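Local coordinates for hypothetical protein PA5202 (Pseudomonas aeruginosa, PDB 1ZKI) that probably hydrolyses acyl-CoA thioesters, as a hotdog-fold thioesterase of the PaaI-like family, at residues Gln11-Ser14 / Ala15-Leu19; Gly47-His50 / Gly51-Phe55; Val25-Asp29 / Gly30-Val34. All coordinates share one frame; numbering follows the deposited sequence. Where two conformers were deposited one is given.

How the contacts relate
All three contacts are local, and in chain order they run contact 1, contact 3, contact 2. Contact 1 caps the short helix 15-20, contact 3 is the hairpin of strands 23-27 and 31-37, and contact 2 caps helix 51-70, the long central helix of the hotdog fold. Contacts 1 and 3 touch where SE of Met12 packs 4.0 Å from CD1 of Leu27, their centres about 16 Å apart. Contacts 1 and 2 come within about 5 Å at their nearest atoms without touching; the helices they begin are joined by Tyr16 and Ser56. Contacts 2 and 3, centres about 22 Å apart, lie on opposite sides of the chain's centre.

Contact 1. Residues Gln11-Ser14 / Ala15-Leu19; sequences QMIS and AYSEL
A capping box opens helix 15-20, with Ser14 as N-cap and Ser17 three residues further on returning the favour. The two serines trade bonds between side chain and backbone. Ser14 OG accepts from Ser17 N at 3.1 Å, and Ser14 N donates to Ser17 OG at 2.9 Å, with a nearly straight N-H...O angle of 175°. In both residues the hydroxyl oxygen sits between its own backbone N and carbonyl carbon (chi1 63° in Ser14, 74° in Ser17), the rotation that folds each OG back towards the other residue's amide. The first helical carbonyl bond follows directly: Glu18 N reaches Ser14 O at 3.0 Å, and Leu19 N repeats the pattern with Ala15 O. Amides of the first turn lack the usual carbonyl four residues back within the helix, and the box gives Ser17 N a side-chain acceptor in Ser14 OG.

Beside the box, Ile13 lays its aliphatic side chain against two polar groups. CB of Ile13 rests 3.5 Å from Ser17 OG. Further out, the Ile13 chain crosses that of Glu18, bringing CD1 to 3.6 Å from the carboxylate carbon CD of Glu18. Glu18 is bent at chi2, which turns the carboxylate back towards this methyl instead of letting it run straight out; its OE1 makes a salt bridge with Arg9, earlier in the N-terminal segment.

Most of the contact is at the surface, but Ser17 is buried, against Leu22. Ile13 packs on Pro24 of strand 23-27, and Met12, a selenomethionine here, reaches Pro24 of the same strand. From the first turn Tyr16 OH bonds to Ser56 OG, tying the short helix to helix 51-70.

Contact 2. Residues Gly47-His50 / Gly51-Phe55; sequences GVMH and GGALF
ND1 of His50 accepts from Gly52 N at 2.8 Å, making His50 the N-cap of helix 51-70, the long central helix of the hotdog fold in this thioesterase family. The amide meets the ring at its edge, 3° out of the ring plane, and the N-H...N angle is 164°. CG stands anti to the His50 backbone N (chi1 -163°), which puts the ring beside the first turn, and the rotation about CB-CG points ND1 at Gly52 N. On the backbone, His50 O takes Leu54 N at 3.1 Å, nearly along the C=O axis, and a weak, bent bond from Ala53 N.

The neighbouring side chains meet through apolar atoms. Met49, a selenomethionine in this crystal, is extended as far as SE, which lies 3.5 Å from CD2 of Leu54; only CE turns aside. Met49 CG is 4.2 Å from CB of Ala53.

The next shell holds the entering loop. Backbone bonds link Met49 with Val89 and His50 with Leu42, Asn44 accepts from Val48 N through OD1 and also touches the His50 side chain, while Tyr85 OH bonds Gly51 O.

Using ND1 as an in-plane acceptor fixes the rotation of the ring, while the His50 carbonyl serves the next amides.

Contact 3. Residues Val25-Asp29 / Gly30-Val34; sequences VSLGD and GVAEV
Glu33 O is gripped by two consecutive amides, Val25 N at 2.8 Å and Ser26 N at 3.2 Å, both reaching it from the same face of its carbonyl plane. Two residues thus stand against one, a classic beta bulge. Glu33 N answers to Ser26 O at 2.9 Å, completing the hydrogen-bonded pair. The ladder ends at the turn with Gly28 N donating to Val31 O at 2.7 Å.

Side chains of the Ser26-Glu33 pair share one face of the sheet. Ser26 OG lies 3.6 Å from Glu33 CB, and a water bonds to Ser26 OG and donates to Glu33 OE1. Glu33 is extended, its CG anti to the backbone N (chi1 180°), which carries the carboxylate out to that water and to a salt bridge from OE2 to Arg95 on strand 93-103. On the other face, CD2 of Leu27 meets CB of Ala32 at 3.7 Å.

Leu27 continues onto Phe72, while Ala32 and Val34 pack on helix 51-70. Strand 31-37 also bonds to strand 93-103, placing this bulged antiparallel hairpin at one edge of the chain's sheet, which wraps the central helix as in other hotdog folds.

Contact 1. Residues Gln11-Ser14 / Ala15-Leu19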
ATOM      1  N   GLN A  11      13.667 -23.629  -5.675  1.00 34.55           N
ATOM      2  CA  GLN A  11      12.282 -23.685  -5.198  1.00 33.68           C
ATOM      3  C   GLN A  11      11.630 -22.290  -5.187  1.00 32.15           C
ATOM      4  O   GLN A  11      10.410 -22.153  -5.023  1.00 32.20           O
ATOM      5  CB  GLN A  11      12.277 -24.303  -3.789  1.00 34.30           C
ATOM      6  CG  GLN A  11      10.932 -24.354  -3.079  1.00 37.16           C
ATOM      7  CD  GLN A  11      10.297 -25.736  -3.092  1.00 40.01           C
ATOM      8  OE1 GLN A  11       9.728 -26.175  -2.087  1.00 41.01           O
ATOM      9  NE2 GLN A  11      10.392 -26.430  -4.226  1.00 41.20           N
HETATM   10  N   MSE A  12      12.444 -21.255  -5.361  1.00 29.57           N
HETATM   11  CA  MSE A  12      11.973 -19.884  -5.201  1.00 28.46           C
HETATM   12  C   MSE A  12      12.018 -19.064  -6.483  1.00 25.95           C
HETATM   13  O   MSE A  12      11.739 -17.856  -6.457  1.00 26.10           O
HETATM   14  CB  MSE A  12      12.809 -19.177  -4.145  1.00 27.89           C
HETATM   15  CG  MSE A  12      12.762 -19.836  -2.795  1.00 29.33           C
HETATM   16 SE   MSE A  12      13.787 -18.745  -1.585  1.00 33.07          SE
HETATM   17  CE  MSE A  12      15.578 -19.356  -2.021  1.00 31.53           C
ATOM     18  N   ILE A  13      12.412 -19.694  -7.585  1.00 22.28           N
ATOM     19  CA  ILE A  13      12.643 -18.960  -8.825  1.00 19.77           C
ATOM     20  C   ILE A  13      11.861 -19.570  -9.976  1.00 17.72           C
ATOM     21  O   ILE A  13      11.408 -20.716  -9.894  1.00 17.06           O
ATOM     22  CB  ILE A  13      14.154 -18.900  -9.188  1.00 19.92           C
ATOM     23  CG1 ILE A  13      14.691 -20.311  -9.489  1.00 19.89           C
ATOM     24  CG2 ILE A  13      14.954 -18.223  -8.076  1.00 20.52           C
ATOM     25  CD1 ILE A  13      16.178 -20.369  -9.850  1.00 20.78           C
ATOM     26  N   SER A  14      11.694 -18.794 -11.038  1.00 15.28           N
ATOM     27  CA  SER A  14      11.031 -19.263 -12.254  1.00 13.93           C
ATOM     28  C   SER A  14      11.911 -18.857 -13.441  1.00 12.90           C
ATOM     29  O   SER A  14      12.851 -18.076 -13.268  1.00 12.28           O
ATOM     30  CB  SER A  14       9.657 -18.602 -12.403  1.00 13.90           C
ATOM     31  OG  SER A  14       9.761 -17.185 -12.543  1.00 12.88           O
ATOM     32  N   ALA A  15      11.592 -19.345 -14.636  1.00 11.67           N
ATOM     33  CA  ALA A  15      12.318 -18.922 -15.836  1.00 11.26           C
ATOM     34  C   ALA A  15      12.255 -17.398 -15.972  1.00 11.80           C
ATOM     35  O   ALA A  15      13.254 -16.751 -16.295  1.00 11.92           O
ATOM     36  CB  ALA A  15      11.738 -19.567 -17.064  1.00 11.24           C
ATOM     37  N   TYR A  16      11.084 -16.822 -15.700  1.00 11.04           N
ATOM     38  CA  TYR A  16      10.943 -15.381 -15.862  1.00 11.40           C
ATOM     39  C   TYR A  16      11.724 -14.590 -14.800  1.00 11.45           C
ATOM     40  O   TYR A  16      12.362 -13.578 -15.120  1.00 11.26           O
ATOM     41  CB  TYR A  16       9.469 -14.970 -15.899  1.00 11.76           C
ATOM     42  CG  TYR A  16       9.247 -13.492 -16.092  1.00 12.50           C
ATOM     43  CD1 TYR A  16       9.414 -12.902 -17.352  1.00 12.53           C
ATOM     44  CD2 TYR A  16       8.860 -12.678 -15.014  1.00 12.73           C
ATOM     45  CE1 TYR A  16       9.188 -11.522 -17.541  1.00 13.14           C
ATOM     46  CE2 TYR A  16       8.636 -11.291 -15.190  1.00 12.32           C
ATOM     47  CZ  TYR A  16       8.810 -10.736 -16.458  1.00 14.47           C
ATOM     48  OH  TYR A  16       8.591  -9.399 -16.665  1.00 14.55           O
ATOM     49  N   SER A  17      11.714 -15.051 -13.551  1.00 11.39           N
ATOM     50  CA  SER A  17      12.468 -14.334 -12.520  1.00 12.05           C
ATOM     51  C   SER A  17      13.957 -14.382 -12.867  1.00 11.77           C
ATOM     52  O   SER A  17      14.669 -13.411 -12.691  1.00 12.18           O
ATOM     53  CB  SER A  17      12.196 -14.875 -11.107  1.00 12.33           C
ATOM     54  OG  SER A  17      12.831 -16.127 -10.871  1.00 14.48           O
ATOM     55  N   GLU A  18      14.409 -15.497 -13.414  1.00 12.13           N
ATOM     56  CA  GLU A  18      15.808 -15.621 -13.867  1.00 11.98           C
ATOM     57  C   GLU A  18      16.171 -14.675 -15.009  1.00 12.38           C
ATOM     58  O   GLU A  18      17.267 -14.090 -15.020  1.00 11.77           O
ATOM     59  CB  GLU A  18      16.066 -17.062 -14.284  1.00 12.94           C
ATOM     60  CG  GLU A  18      15.979 -17.976 -13.117  1.00 14.22           C
ATOM     61  CD  GLU A  18      17.309 -18.132 -12.493  1.00 22.59           C
ATOM     62  OE1 GLU A  18      17.565 -17.376 -11.520  1.00 26.82           O
ATOM     63  OE2 GLU A  18      18.092 -18.979 -13.015  1.00 21.14           O
ATOM     64  N   LEU A  19      15.244 -14.526 -15.955  1.00 12.69           N
ATOM     65  CA  LEU A  19      15.413 -13.651 -17.110  1.00 12.89           C
ATOM     66  C   LEU A  19      15.620 -12.212 -16.642  1.00 13.11           C
ATOM     67  O   LEU A  19      16.545 -11.523 -17.076  1.00 12.86           O
ATOM     68  CB  LEU A  19      14.157 -13.694 -17.986  1.00 12.84           C
ATOM     69  CG  LEU A  19      14.159 -12.750 -19.197  1.00 12.52           C
ATOM     70  CD1 LEU A  19      15.065 -13.302 -20.318  1.00 13.55           C
ATOM     71  CD2 LEU A  19      12.707 -12.458 -19.690  1.00 13.89           C
TER

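Contact 2. Residues Gly47-His50 / Gly51-Phe55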
ATOM      1  N   GLY A  47      16.410   5.275 -20.383  1.00 16.20           N
ATOM      2  CA  GLY A  47      17.662   4.714 -19.883  1.00 15.84           C
ATOM      3  C   GLY A  47      17.666   4.354 -18.407  1.00 16.09           C
ATOM      4  O   GLY A  47      18.742   4.112 -17.833  1.00 17.28           O
ATOM      5  N   VAL A  48      16.483   4.301 -17.788  1.00 14.38           N
ATOM      6  CA  VAL A  48      16.349   3.899 -16.376  1.00 13.59           C
ATOM      7  C   VAL A  48      15.624   2.550 -16.226  1.00 13.46           C
ATOM      8  O   VAL A  48      15.072   2.026 -17.196  1.00 11.80           O
ATOM      9  CB  VAL A  48      15.651   4.998 -15.533  1.00 13.26           C
ATOM     10  CG1 VAL A  48      16.445   6.304 -15.628  1.00 13.49           C
ATOM     11  CG2 VAL A  48      14.195   5.210 -15.976  1.00 13.23           C
HETATM   12  N   MSE A  49      15.610   1.995 -15.017  1.00 13.05           N
HETATM   13  CA  MSE A  49      14.976   0.692 -14.814  1.00 15.76           C
HETATM   14  C   MSE A  49      13.505   0.750 -15.220  1.00 13.73           C
HETATM   15  O   MSE A  49      12.755   1.615 -14.766  1.00 12.38           O
HETATM   16  CB  MSE A  49      15.123   0.207 -13.369  1.00 15.09           C
HETATM   17  CG  MSE A  49      14.677  -1.230 -13.199  1.00 16.53           C
HETATM   18 SE   MSE A  49      15.087  -1.789 -11.366  1.00 27.05          SE
HETATM   19  CE  MSE A  49      16.942  -1.891 -11.441  1.00 20.60           C
ATOM     20  N   HIS A  50      13.109  -0.164 -16.091  1.00 12.72           N
ATOM     21  CA  HIS A  50      11.760  -0.144 -16.650  1.00 12.88           C
ATOM     22  C   HIS A  50      10.726  -0.433 -15.558  1.00 11.88           C
ATOM     23  O   HIS A  50      10.954  -1.261 -14.670  1.00 12.00           O
ATOM     24  CB  HIS A  50      11.646  -1.174 -17.764  1.00 13.07           C
ATOM     25  CG  HIS A  50      10.470  -0.966 -18.661  1.00 12.17           C
ATOM     26  ND1 HIS A  50       9.173  -1.249 -18.278  1.00 14.33           N
ATOM     27  CD2 HIS A  50      10.398  -0.535 -19.946  1.00 13.07           C
ATOM     28  CE1 HIS A  50       8.352  -0.970 -19.274  1.00 14.67           C
ATOM     29  NE2 HIS A  50       9.068  -0.537 -20.301  1.00 13.74           N
ATOM     30  N   GLY A  51       9.603   0.277 -15.612  1.00 12.79           N
ATOM     31  CA  GLY A  51       8.511   0.039 -14.674  1.00 12.85           C
ATOM     32  C   GLY A  51       8.059  -1.418 -14.644  1.00 12.27           C
ATOM     33  O   GLY A  51       7.637  -1.914 -13.600  1.00 12.34           O
ATOM     34  N   GLY A  52       8.127  -2.098 -15.788  1.00 11.56           N
ATOM     35  CA  GLY A  52       7.766  -3.506 -15.830  1.00 11.73           C
ATOM     36  C   GLY A  52       8.726  -4.368 -15.018  1.00 11.93           C
ATOM     37  O   GLY A  52       8.314  -5.354 -14.397  1.00 12.25           O
ATOM     38  N   ALA A  53      10.017  -4.023 -15.047  1.00 11.02           N
ATOM     39  CA  ALA A  53      11.016  -4.785 -14.278  1.00 11.70           C
ATOM     40  C   ALA A  53      10.812  -4.576 -12.786  1.00 11.77           C
ATOM     41  O   ALA A  53      10.876  -5.523 -11.994  1.00 11.71           O
ATOM     42  CB  ALA A  53      12.410  -4.398 -14.702  1.00 11.24           C
ATOM     43  N   LEU A  54      10.531  -3.336 -12.410  1.00 11.31           N
ATOM     44  CA  LEU A  54      10.208  -3.037 -11.012  1.00 12.12           C
ATOM     45  C   LEU A  54       8.948  -3.775 -10.548  1.00 11.76           C
ATOM     46  O   LEU A  54       8.926  -4.330  -9.439  1.00 11.50           O
ATOM     47  CB  LEU A  54      10.048  -1.539 -10.812  1.00 12.02           C
ATOM     48  CG  LEU A  54      11.369  -0.763 -10.821  1.00 13.05           C
ATOM     49  CD1 LEU A  54      11.171   0.764 -11.002  1.00 13.67           C
ATOM     50  CD2 LEU A  54      12.201  -1.039  -9.560  1.00 14.22           C
ATOM     51  N   PHE A  55       7.911  -3.797 -11.381  1.00 12.10           N
ATOM     52  CA  PHE A  55       6.716  -4.530 -11.012  1.00 11.81           C
ATOM     53  C   PHE A  55       7.008  -6.031 -10.893  1.00 11.74           C
ATOM     54  O   PHE A  55       6.511  -6.681  -9.979  1.00 12.69           O
ATOM     55  CB  PHE A  55       5.590  -4.283 -12.008  1.00 11.50           C
ATOM     56  CG  PHE A  55       4.357  -5.064 -11.701  1.00 12.23           C
ATOM     57  CD1 PHE A  55       3.339  -4.495 -10.933  1.00 14.46           C
ATOM     58  CD2 PHE A  55       4.235  -6.386 -12.142  1.00 13.62           C
ATOM     59  CE1 PHE A  55       2.187  -5.226 -10.624  1.00 16.88           C
ATOM     60  CE2 PHE A  55       3.096  -7.136 -11.843  1.00 14.94           C
ATOM     61  CZ  PHE A  55       2.062  -6.555 -11.087  1.00 14.84           C
TER

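Contact 3. Residues Val25-Asp29 / Gly30-Val34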
ATOM      1  N   VAL A  25      16.780 -12.961  -1.473  1.00 13.10           N
ATOM      2  CA  VAL A  25      17.761 -12.612  -0.436  1.00 13.40           C
ATOM      3  C   VAL A  25      17.423 -13.281   0.895  1.00 14.11           C
ATOM      4  O   VAL A  25      18.296 -13.903   1.526  1.00 14.04           O
ATOM      5  CB  VAL A  25      17.848 -11.066  -0.228  1.00 13.23           C
ATOM      6  CG1 VAL A  25      18.771 -10.718   0.945  1.00 13.88           C
ATOM      7  CG2 VAL A  25      18.364 -10.396  -1.486  1.00 13.46           C
ATOM      8  N   SER A  26      16.169 -13.156   1.332  1.00 14.43           N
ATOM      9  CA  SER A  26      15.754 -13.742   2.607  1.00 15.66           C
ATOM     10  C   SER A  26      14.251 -13.967   2.681  1.00 16.30           C
ATOM     11  O   SER A  26      13.490 -13.415   1.890  1.00 15.12           O
ATOM     12  CB  SER A  26      16.190 -12.862   3.779  1.00 16.19           C
ATOM     13  OG  SER A  26      15.555 -11.600   3.724  1.00 17.75           O
ATOM     14  N   LEU A  27      13.854 -14.788   3.640  1.00 17.43           N
ATOM     15  CA  LEU A  27      12.450 -15.046   3.949  1.00 19.26           C
ATOM     16  C   LEU A  27      12.275 -15.060   5.457  1.00 20.54           C
ATOM     17  O   LEU A  27      13.131 -15.584   6.186  1.00 20.98           O
ATOM     18  CB  LEU A  27      12.028 -16.417   3.446  1.00 19.62           C
ATOM     19  CG  LEU A  27      12.124 -16.803   1.979  1.00 21.86           C
ATOM     20  CD1 LEU A  27      11.852 -18.278   1.869  1.00 24.61           C
ATOM     21  CD2 LEU A  27      11.118 -16.022   1.175  1.00 22.35           C
ATOM     22  N   GLY A  28      11.162 -14.507   5.917  1.00 20.65           N
ATOM     23  CA  GLY A  28      10.788 -14.539   7.317  1.00 21.55           C
ATOM     24  C   GLY A  28       9.374 -15.068   7.405  1.00 21.22           C
ATOM     25  O   GLY A  28       8.921 -15.780   6.524  1.00 21.69           O
ATOM     26  N   ASP A  29       8.687 -14.737   8.483  1.00 21.64           N
ATOM     27  CA  ASP A  29       7.335 -15.215   8.698  1.00 20.74           C
ATOM     28  C   ASP A  29       6.389 -14.249   8.003  1.00 18.89           C
ATOM     29  O   ASP A  29       5.976 -13.244   8.602  1.00 18.36           O
ATOM     30  CB  ASP A  29       7.025 -15.263  10.193  1.00 21.86           C
ATOM     31  CG  ASP A  29       5.645 -15.858  10.488  1.00 25.23           C
ATOM     32  OD1 ASP A  29       4.967 -16.334   9.543  1.00 29.29           O
ATOM     33  OD2 ASP A  29       5.240 -15.856  11.675  1.00 29.05           O
ATOM     34  N   GLY A  30       6.053 -14.554   6.750  1.00 16.90           N
ATOM     35  CA  GLY A  30       5.165 -13.692   5.953  1.00 15.28           C
ATOM     36  C   GLY A  30       5.889 -12.462   5.427  1.00 14.49           C
ATOM     37  O   GLY A  30       5.270 -11.436   5.178  1.00 14.76           O
ATOM     38  N   VAL A  31       7.203 -12.574   5.261  0.50 13.99           N
ATOM     39  CA  VAL A  31       8.028 -11.477   4.752  0.50 13.35           C
ATOM     40  C   VAL A  31       9.135 -12.053   3.858  0.50 13.07           C
ATOM     41  O   VAL A  31       9.673 -13.133   4.133  0.50 13.01           O
ATOM     42  CB  VAL A  31       8.596 -10.587   5.918  0.50 13.69           C
ATOM     43  CG1 VAL A  31       9.430 -11.408   6.888  0.50 13.45           C
ATOM     44  CG2 VAL A  31       9.398  -9.388   5.395  0.50 13.74           C
ATOM     45  N   ALA A  32       9.451 -11.345   2.775  1.00 12.30           N
ATOM     46  CA  ALA A  32      10.514 -11.757   1.869  1.00 12.20           C
ATOM     47  C   ALA A  32      11.274 -10.559   1.343  1.00 12.23           C
ATOM     48  O   ALA A  32      10.733  -9.453   1.290  1.00 12.57           O
ATOM     49  CB  ALA A  32       9.937 -12.576   0.707  1.00 12.23           C
ATOM     50  N   GLU A  33      12.531 -10.783   0.973  1.00 11.62           N
ATOM     51  CA  GLU A  33      13.337  -9.755   0.333  1.00 12.53           C
ATOM     52  C   GLU A  33      13.975 -10.347  -0.910  1.00 11.85           C
ATOM     53  O   GLU A  33      14.499 -11.463  -0.875  1.00 10.79           O
ATOM     54  CB  GLU A  33      14.428  -9.202   1.267  1.00 11.94           C
ATOM     55  CG  GLU A  33      15.287  -8.112   0.581  1.00 13.90           C
ATOM     56  CD  GLU A  33      16.248  -7.387   1.515  1.00 16.51           C
ATOM     57  OE1 GLU A  33      16.132  -7.537   2.755  1.00 19.33           O
ATOM     58  OE2 GLU A  33      17.132  -6.659   0.998  1.00 18.56           O
ATOM     59  N   VAL A  34      13.932  -9.576  -1.992  1.00 11.46           N
ATOM     60  CA  VAL A  34      14.523  -9.963  -3.278  1.00 11.26           C
ATOM     61  C   VAL A  34      15.348  -8.784  -3.810  1.00 11.50           C
ATOM     62  O   VAL A  34      14.942  -7.628  -3.636  1.00 11.52           O
ATOM     63  CB  VAL A  34      13.388 -10.363  -4.281  1.00 11.38           C
ATOM     64  CG1 VAL A  34      13.933 -10.661  -5.656  1.00 13.07           C
ATOM     65  CG2 VAL A  34      12.578 -11.559  -3.744  1.00 10.71           C
TER
HETATM   66  O   HOH W   1      17.389  -9.680   4.236  1.00 33.53           O